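Side-chain contacts in extracellular solute-binding protein family 1 (Alicyclobacillus acidocaldarius subsp. acidocaldarius, PDB 4OVJ), which probably captures a solute outside the cell membrane and delivers it to an ABC-type importer, as extracellular solute-binding proteins of family 1 do: residues A[151-156]-A[164-169]; A[177-182]-A[219-224]. One frame throughout, in Å; residues are numbered along the deposited sequence.

Interaction 1. Residues A[151-156]-A[164-169]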
ATOM      1  N   ALA A 151       5.112  19.678  21.779  1.00 13.40           N
ATOM      2  CA  ALA A 151       5.521  20.652  20.773  1.00 15.05           C
ATOM      3  C   ALA A 151       4.324  21.352  20.145  1.00 12.89           C
ATOM      4  O   ALA A 151       4.479  22.074  19.171  1.00 15.94           O
ATOM      5  CB  ALA A 151       6.348  19.976  19.689  1.00 15.61           C
ATOM      6  N   GLY A 152       3.129  21.146  20.702  1.00 11.59           N
ATOM      7  CA  GLY A 152       1.921  21.728  20.149  1.00 11.14           C
ATOM      8  C   GLY A 152       1.523  21.174  18.793  1.00 10.51           C
ATOM      9  O   GLY A 152       0.874  21.868  18.002  1.00 12.78           O
ATOM     10  N   TYR A 153       1.911  19.925  18.527  1.00  9.48           N
ATOM     11  CA  TYR A 153       1.550  19.237  17.297  1.00  8.80           C
ATOM     12  C   TYR A 153       0.435  18.231  17.558  1.00  9.23           C
ATOM     13  O   TYR A 153       0.580  17.350  18.402  1.00 10.08           O
ATOM     14  CB  TYR A 153       2.755  18.519  16.687  1.00  8.69           C
ATOM     15  CG  TYR A 153       2.359  17.810  15.415  1.00  8.10           C
ATOM     16  CD1 TYR A 153       2.100  18.529  14.270  1.00  8.20           C
ATOM     17  CD2 TYR A 153       2.179  16.430  15.380  1.00  8.10           C
ATOM     18  CE1 TYR A 153       1.700  17.903  13.105  1.00  8.61           C
ATOM     19  CE2 TYR A 153       1.784  15.794  14.225  1.00  8.26           C
ATOM     20  CZ  TYR A 153       1.542  16.545  13.085  1.00  7.62           C
ATOM     21  OH  TYR A 153       1.139  15.935  11.932  1.00  9.93           O
ATOM     22  N   HIS A 154      -0.660  18.342  16.807  1.00  9.91           N
ATOM     23  CA  HIS A 154      -1.854  17.545  17.047  1.00 11.38           C
ATOM     24  C   HIS A 154      -2.369  16.817  15.805  1.00 11.29           C
ATOM     25  O   HIS A 154      -3.554  16.479  15.723  1.00 11.70           O
ATOM     26  CB  HIS A 154      -2.946  18.452  17.628  1.00 13.13           C
ATOM     27  CG  HIS A 154      -2.509  19.191  18.851  1.00 15.09           C
ATOM     28  ND1 HIS A 154      -2.622  20.555  18.976  1.00 17.09           N
ATOM     29  CD2 HIS A 154      -1.914  18.756  19.987  1.00 15.69           C
ATOM     30  CE1 HIS A 154      -2.150  20.926  20.151  1.00 18.13           C
ATOM     31  NE2 HIS A 154      -1.701  19.856  20.778  1.00 15.79           N
ATOM     32  N   GLY A 155      -1.481  16.586  14.839  1.00 10.63           N
ATOM     33  CA  GLY A 155      -1.766  15.692  13.727  1.00 11.00           C
ATOM     34  C   GLY A 155      -2.098  16.317  12.391  1.00 10.13           C
ATOM     35  O   GLY A 155      -2.379  15.596  11.431  1.00 11.58           O
ATOM     36  N   GLN A 156      -2.043  17.638  12.306  1.00 10.14           N
ATOM     37  CA  GLN A 156      -2.321  18.322  11.043  1.00 10.66           C
ATOM     38  C   GLN A 156      -1.232  17.998  10.038  1.00  8.77           C
ATOM     39  O   GLN A 156      -0.075  17.744  10.404  1.00  9.48           O
ATOM     40  CB  GLN A 156      -2.446  19.840  11.246  1.00 14.03           C
ATOM     41  CG  GLN A 156      -1.139  20.603  11.423  1.00 16.92           C
ATOM     42  CD  GLN A 156      -0.641  20.721  12.863  1.00 22.15           C
ATOM     43  OE1 GLN A 156      -1.133  20.062  13.818  1.00 21.16           O
ATOM     44  NE2 GLN A 156       0.376  21.551  13.024  1.00 23.83           N
ATOM     45  N   ALA A 164      10.327  19.056  10.276  1.00  8.41           N
ATOM     46  CA  ALA A 164      11.671  19.058  10.872  1.00  8.95           C
ATOM     47  C   ALA A 164      11.747  19.972  12.088  1.00  9.22           C
ATOM     48  O   ALA A 164      12.350  19.613  13.106  1.00  9.82           O
ATOM     49  CB  ALA A 164      12.717  19.445   9.837  1.00  9.51           C
ATOM     50  N   ASP A 165      11.068  21.117  12.019  1.00 10.18           N
ATOM     51  CA  ASP A 165      11.005  22.036  13.170  1.00 11.88           C
ATOM     52  C   ASP A 165      10.259  21.407  14.349  1.00 10.35           C
ATOM     53  O   ASP A 165      10.681  21.511  15.511  1.00 11.34           O
ATOM     54  CB  ASP A 165      10.327  23.337  12.758  1.00 15.09           C
ATOM     55  CG  ASP A 165      10.736  24.503  13.623  1.00 24.57           C
ATOM     56  OD1 ASP A 165      11.908  24.931  13.525  1.00 37.34           O
ATOM     57  OD2 ASP A 165       9.888  24.992  14.399  1.00 36.89           O
ATOM     58  N   ILE A 166       9.150  20.746  14.049  1.00  9.29           N
ATOM     59  CA  ILE A 166       8.375  20.053  15.076  1.00  8.89           C
ATOM     60  C   ILE A 166       9.208  18.942  15.725  1.00  8.84           C
ATOM     61  O   ILE A 166       9.238  18.826  16.946  1.00 10.04           O
ATOM     62  CB  ILE A 166       7.047  19.501  14.512  1.00  9.51           C
ATOM     63  CG1 ILE A 166       6.091  20.660  14.194  1.00 10.02           C
ATOM     64  CG2 ILE A 166       6.425  18.530  15.494  1.00  9.95           C
ATOM     65  CD1 ILE A 166       5.022  20.340  13.169  1.00 11.20           C
ATOM     66  N   LEU A 167       9.894  18.149  14.906  1.00  8.28           N
ATOM     67  CA  LEU A 167      10.738  17.078  15.416  1.00  8.35           C
ATOM     68  C   LEU A 167      11.813  17.628  16.353  1.00  9.38           C
ATOM     69  O   LEU A 167      12.069  17.065  17.432  1.00  9.31           O
ATOM     70  CB  LEU A 167      11.382  16.301  14.263  1.00  8.89           C
ATOM     71  CG  LEU A 167      10.467  15.498  13.342  1.00  8.75           C
ATOM     72  CD1 LEU A 167      11.327  14.805  12.295  1.00  9.51           C
ATOM     73  CD2 LEU A 167       9.665  14.481  14.136  1.00  9.11           C
ATOM     74  N   GLU A 168      12.436  18.735  15.956  1.00  9.75           N
ATOM     75  CA  GLU A 168      13.437  19.372  16.817  1.00 11.81           C
ATOM     76  C   GLU A 168      12.844  19.759  18.168  1.00 12.33           C
ATOM     77  O   GLU A 168      13.468  19.532  19.204  1.00 14.49           O
ATOM     78  CB  GLU A 168      14.078  20.571  16.120  1.00 15.58           C
ATOM     79  CG  GLU A 168      14.998  20.171  14.973  1.00 21.55           C
ATOM     80  CD  GLU A 168      15.523  21.354  14.169  1.00 31.18           C
ATOM     81  OE1 GLU A 168      16.252  22.195  14.729  1.00 36.91           O
ATOM     82  OE2 GLU A 168      15.221  21.431  12.958  1.00 41.15           O
ATOM     83  N   LYS A 169      11.634  20.316  18.158  0.50 12.48           N
ATOM     84  CA  LYS A 169      10.964  20.726  19.395  0.50 13.99           C
ATOM     85  C   LYS A 169      10.603  19.541  20.284  0.50 12.34           C
ATOM     86  O   LYS A 169      10.778  19.594  21.504  0.50 13.36           O
ATOM     87  CB  LYS A 169       9.719  21.554  19.079  0.50 16.56           C
ATOM     88  CG  LYS A 169      10.018  22.884  18.404  0.50 21.35           C
ATOM     89  CD  LYS A 169      10.592  23.913  19.370  0.50 26.08           C
ATOM     90  CE  LYS A 169      10.504  25.317  18.788  0.50 32.36           C
ATOM     91  NZ  LYS A 169      10.960  26.361  19.744  0.50 36.30           N
TER
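A151 and K169 bring the two backbones nearest, their CA atoms 5.6 Å apart, where the loop 151-156 leaves helix 145-149 and runs past helix 160-174. A Schellman motif ends the first helix: Y153 N bonds to F148 O and G152 N to A149 O, with G152 at C-prime, where its positive phi of 67° suits glycine. Helix and loop then meet through apolar carbons: alanine and isoleucine methyls, a lysine CB and the tyrosine ring. A151 CB lies 3.8 Å from K169 CB, close enough because alanine has nothing beyond CB. I166 carries most of the contact from the helix, and its two branches divide the tyrosine between them. I166 CG2 rests 3.9 Å from Y153 CB, while I166 CD1 reaches 3.6 Å from Y153 CD1, approaching the ring obliquely. With CG anti to the backbone N (chi1 180°), the Y153 ring extends past both methyls and also meets W163 and Y143 edge-to-face. G155 N sits over one ring face. Replacing Y153 by an alanine would probably open a gap beside I166 CD1 and leave Q156 O without the hydroxyl that bonds it. That hydroxyl pins the loop to itself: Y153 OH donates to Q156 O over 2.7 Å, standing 36° out of the carbonyl plane.

Interaction 2. Residues A[177-182]-A[219-224]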
ATOM      1  N   TRP A 177      14.552  10.329  20.536  1.00 11.03           N
ATOM      2  CA  TRP A 177      14.423  10.558  19.098  1.00  9.39           C
ATOM      3  C   TRP A 177      12.975  10.873  18.807  1.00  9.37           C
ATOM      4  O   TRP A 177      12.090  10.203  19.322  1.00  9.44           O
ATOM      5  CB  TRP A 177      14.902   9.361  18.295  1.00  9.48           C
ATOM      6  CG  TRP A 177      16.346   9.070  18.528  1.00  9.62           C
ATOM      7  CD1 TRP A 177      17.376   9.951  18.429  1.00 10.31           C
ATOM      8  CD2 TRP A 177      16.930   7.808  18.889  1.00 10.14           C
ATOM      9  NE1 TRP A 177      18.569   9.328  18.717  1.00 11.48           N
ATOM     10  CE2 TRP A 177      18.322   8.015  19.011  1.00 11.23           C
ATOM     11  CE3 TRP A 177      16.416   6.532  19.128  1.00 11.29           C
ATOM     12  CZ2 TRP A 177      19.204   6.988  19.358  1.00 13.22           C
ATOM     13  CZ3 TRP A 177      17.299   5.508  19.479  1.00 12.21           C
ATOM     14  CH2 TRP A 177      18.668   5.746  19.590  1.00 13.01           C
ATOM     15  N   ALA A 178      12.736  11.907  18.003  1.00  8.33           N
ATOM     16  CA  ALA A 178      11.371  12.321  17.708  1.00  8.88           C
ATOM     17  C   ALA A 178      10.732  11.438  16.630  1.00  8.93           C
ATOM     18  O   ALA A 178       9.522  11.261  16.622  1.00  8.94           O
ATOM     19  CB  ALA A 178      11.320  13.784  17.292  1.00  9.08           C
ATOM     20  N   GLU A 179      11.556  10.916  15.724  1.00  8.17           N
ATOM     21  CA  GLU A 179      11.106   9.974  14.697  1.00  7.79           C
ATOM     22  C   GLU A 179      12.236   9.031  14.354  1.00  7.11           C
ATOM     23  O   GLU A 179      13.392   9.349  14.565  1.00  7.41           O
ATOM     24  CB  GLU A 179      10.678  10.732  13.426  1.00  8.83           C
ATOM     25  CG  GLU A 179      10.016   9.866  12.346  1.00 10.40           C
ATOM     26  CD  GLU A 179       9.734  10.622  11.052  1.00 11.94           C
ATOM     27  OE1 GLU A 179       9.607  11.847  11.102  1.00 13.13           O
ATOM     28  OE2 GLU A 179       9.613   9.990   9.976  1.00 13.55           O
ATOM     29  N   ASN A 180      11.884   7.876  13.808  1.00  6.93           N
ATOM     30  CA  ASN A 180      12.856   6.985  13.187  1.00  6.76           C
ATOM     31  C   ASN A 180      13.461   7.662  11.963  1.00  7.37           C
ATOM     32  O   ASN A 180      12.882   8.595  11.400  1.00  8.10           O
ATOM     33  CB  ASN A 180      12.178   5.699  12.744  1.00  7.10           C
ATOM     34  CG  ASN A 180      11.756   4.802  13.890  1.00  7.99           C
ATOM     35  OD1 ASN A 180      11.783   5.160  15.081  1.00  9.15           O
ATOM     36  ND2 ASN A 180      11.325   3.613  13.524  1.00  9.24           N
ATOM     37  N   ASP A 181      14.616   7.177  11.529  1.00  7.84           N
ATOM     38  CA  ASP A 181      15.206   7.636  10.282  1.00  8.33           C
ATOM     39  C   ASP A 181      14.537   6.805   9.193  1.00  9.96           C
ATOM     40  O   ASP A 181      14.947   5.679   8.918  1.00 12.27           O
ATOM     41  CB  ASP A 181      16.723   7.450  10.316  1.00  8.41           C
ATOM     42  CG  ASP A 181      17.415   7.999   9.084  1.00  9.82           C
ATOM     43  OD1 ASP A 181      16.712   8.228   8.062  1.00 10.73           O
ATOM     44  OD2 ASP A 181      18.664   8.189   9.141  1.00 10.29           O
ATOM     45  N   ASP A 182      13.489   7.371   8.592  1.00 11.01           N
ATOM     46  CA  ASP A 182      12.569   6.615   7.745  1.00 10.75           C
ATOM     47  C   ASP A 182      12.940   6.719   6.272  1.00 11.36           C
ATOM     48  O   ASP A 182      12.123   7.070   5.412  1.00 15.17           O
ATOM     49  CB  ASP A 182      11.135   7.063   8.023  1.00 11.10           C
ATOM     50  CG  ASP A 182      10.651   6.591   9.366  1.00 11.70           C
ATOM     51  OD1 ASP A 182      10.830   5.394   9.652  1.00 13.79           O
ATOM     52  OD2 ASP A 182      10.091   7.396  10.149  1.00 11.36           O
ATOM     53  N   ASN A 219      19.888  14.705   2.236  1.00  7.89           N
ATOM     54  CA  ASN A 219      20.290  15.834   3.079  1.00  8.91           C
ATOM     55  C   ASN A 219      19.282  16.162   4.138  1.00  8.38           C
ATOM     56  O   ASN A 219      19.660  16.554   5.247  1.00  9.45           O
ATOM     57  CB  ASN A 219      20.552  17.078   2.243  1.00  9.14           C
ATOM     58  CG  ASN A 219      21.946  17.091   1.653  1.00 11.52           C
ATOM     59  OD1 ASN A 219      22.864  16.499   2.214  1.00 14.65           O
ATOM     60  ND2 ASN A 219      22.115  17.779   0.528  1.00 12.21           N
ATOM     61  N   TYR A 220      18.001  16.011   3.806  1.00  8.21           N
ATOM     62  CA  TYR A 220      16.939  16.259   4.767  1.00  8.45           C
ATOM     63  C   TYR A 220      17.131  15.381   5.989  1.00  7.88           C
ATOM     64  O   TYR A 220      17.168  15.872   7.112  1.00  8.06           O
ATOM     65  CB  TYR A 220      15.572  15.991   4.144  1.00  8.59           C
ATOM     66  CG  TYR A 220      14.420  16.177   5.101  1.00  8.58           C
ATOM     67  CD1 TYR A 220      13.932  17.442   5.374  1.00  8.18           C
ATOM     68  CD2 TYR A 220      13.832  15.086   5.744  1.00  8.51           C
ATOM     69  CE1 TYR A 220      12.890  17.626   6.255  1.00  9.01           C
ATOM     70  CE2 TYR A 220      12.773  15.264   6.619  1.00  8.61           C
ATOM     71  CZ  TYR A 220      12.306  16.541   6.869  1.00  8.03           C
ATOM     72  OH  TYR A 220      11.257  16.739   7.733  1.00  8.13           O
ATOM     73  N   TRP A 221      17.295  14.084   5.761  1.00  8.09           N
ATOM     74  CA  TRP A 221      17.475  13.152   6.881  1.00  7.93           C
ATOM     75  C   TRP A 221      18.836  13.313   7.548  1.00  8.53           C
ATOM     76  O   TRP A 221      18.937  13.199   8.769  1.00  8.43           O
ATOM     77  CB  TRP A 221      17.252  11.709   6.437  1.00  8.67           C
ATOM     78  CG  TRP A 221      15.839  11.488   5.984  1.00  7.93           C
ATOM     79  CD1 TRP A 221      15.382  11.490   4.699  1.00  8.19           C
ATOM     80  CD2 TRP A 221      14.692  11.297   6.817  1.00  9.26           C
ATOM     81  NE1 TRP A 221      14.021  11.302   4.681  1.00  9.83           N
ATOM     82  CE2 TRP A 221      13.577  11.168   5.970  1.00  9.61           C
ATOM     83  CE3 TRP A 221      14.504  11.204   8.204  1.00  9.83           C
ATOM     84  CZ2 TRP A 221      12.290  10.957   6.457  1.00 10.52           C
ATOM     85  CZ3 TRP A 221      13.224  10.999   8.689  1.00 10.08           C
ATOM     86  CH2 TRP A 221      12.139  10.869   7.818  1.00 10.37           C
ATOM     87  N   ALA A 222      19.873  13.604   6.757  1.00  8.81           N
ATOM     88  CA  ALA A 222      21.202  13.827   7.330  1.00  9.69           C
ATOM     89  C   ALA A 222      21.192  14.992   8.321  1.00 10.33           C
ATOM     90  O   ALA A 222      21.822  14.912   9.373  1.00 10.62           O
ATOM     91  CB  ALA A 222      22.233  14.052   6.246  1.00 10.13           C
ATOM     92  N   ASN A 223      20.445  16.052   8.003  1.00  9.98           N
ATOM     93  CA  ASN A 223      20.347  17.188   8.919  1.00 11.41           C
ATOM     94  C   ASN A 223      19.655  16.787  10.224  1.00 11.96           C
ATOM     95  O   ASN A 223      20.093  17.181  11.308  1.00 14.66           O
ATOM     96  CB  ASN A 223      19.684  18.377   8.251  1.00 12.98           C
ATOM     97  CG  ASN A 223      20.600  19.077   7.252  1.00 15.86           C
ATOM     98  OD1 ASN A 223      21.828  18.974   7.313  1.00 20.69           O
ATOM     99  ND2 ASN A 223      20.006  19.797   6.334  1.00 21.05           N
ATOM    100  N   LEU A 224      18.620  15.965  10.133  1.00 11.23           N
ATOM    101  CA  LEU A 224      17.941  15.485  11.337  1.00 11.25           C
ATOM    102  C   LEU A 224      18.864  14.592  12.178  1.00 10.42           C
ATOM    103  O   LEU A 224      18.850  14.665  13.401  1.00 11.46           O
ATOM    104  CB  LEU A 224      16.658  14.739  10.981  1.00 12.02           C
ATOM    105  CG  LEU A 224      15.550  15.559  10.324  1.00 12.64           C
ATOM    106  CD1 LEU A 224      14.433  14.651   9.858  1.00 12.60           C
ATOM    107  CD2 LEU A 224      15.040  16.607  11.297  1.00 13.66           C
TER
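The W221 indole lies between two layers: D182 N stands 3.6 Å above one face, towards the rim, and Y220 CD2 lies over the opposite face. At its edge E179 OE2 comes 3.4 Å from W221 CH2, and because this oxygen lies in the ring plane it meets the weakly positive C-H rim rather than the electron-rich face. The E179 carboxylate itself is turned 87° from the indole. E179 gets there by a fully stretched chain, CG anti to the backbone N (chi1 -172°), and its other oxygen, OE1, is hydrogen-bonded to W163 NE1. D181 behaves differently. Its carboxylate is only 16° from parallel to the indole, with D181 OD1 3.7 Å from W221 CE3 in an oblique approach, while OD2 forms a salt bridge to R225, one helical turn beyond W221. The aspartate thus ties the loop to helix 211-226 by charge where the tryptophan does so by area. D182 CB lies 3.9 Å from W221 CH2, and N180 O 3.6 Å from W221 CZ3. E179 OE2 and D182 OD2 are 2.6 Å apart, a spacing at which one acid probably holds a proton; D182 OD2 accepts a hydrogen bond from L258 N. A broad, flat tryptophan suits this site because it can touch backbone and acid groups of four successive loop residues at once. The arrangement is interior packing of the periplasmic-binding-protein fold: a tryptophan and a salt bridge dock a helix onto a loop that backbone hydrogen bonding between N180 and A256 joins to sheet strand 256-260.

Helix 160-174 links the two contacts, whose centres are about 14 Å apart. One side of it, at I166 and K169, receives the loop of interaction 1; from other positions, A164 touches Y220 and L224 of helix 211-226, and L167 packs on A178 and E179 of the loop in interaction 2. Each contact sets a loop against a helix and buries a similar area, but the chemistry differs. Interaction 1 is partly buried and rests on methyl and aromatic carbons. Interaction 2 is wholly buried, yet rich in carboxylates, most of whose oxygens have polar partners nearby. W163, on the same helix, has a partner in each contact.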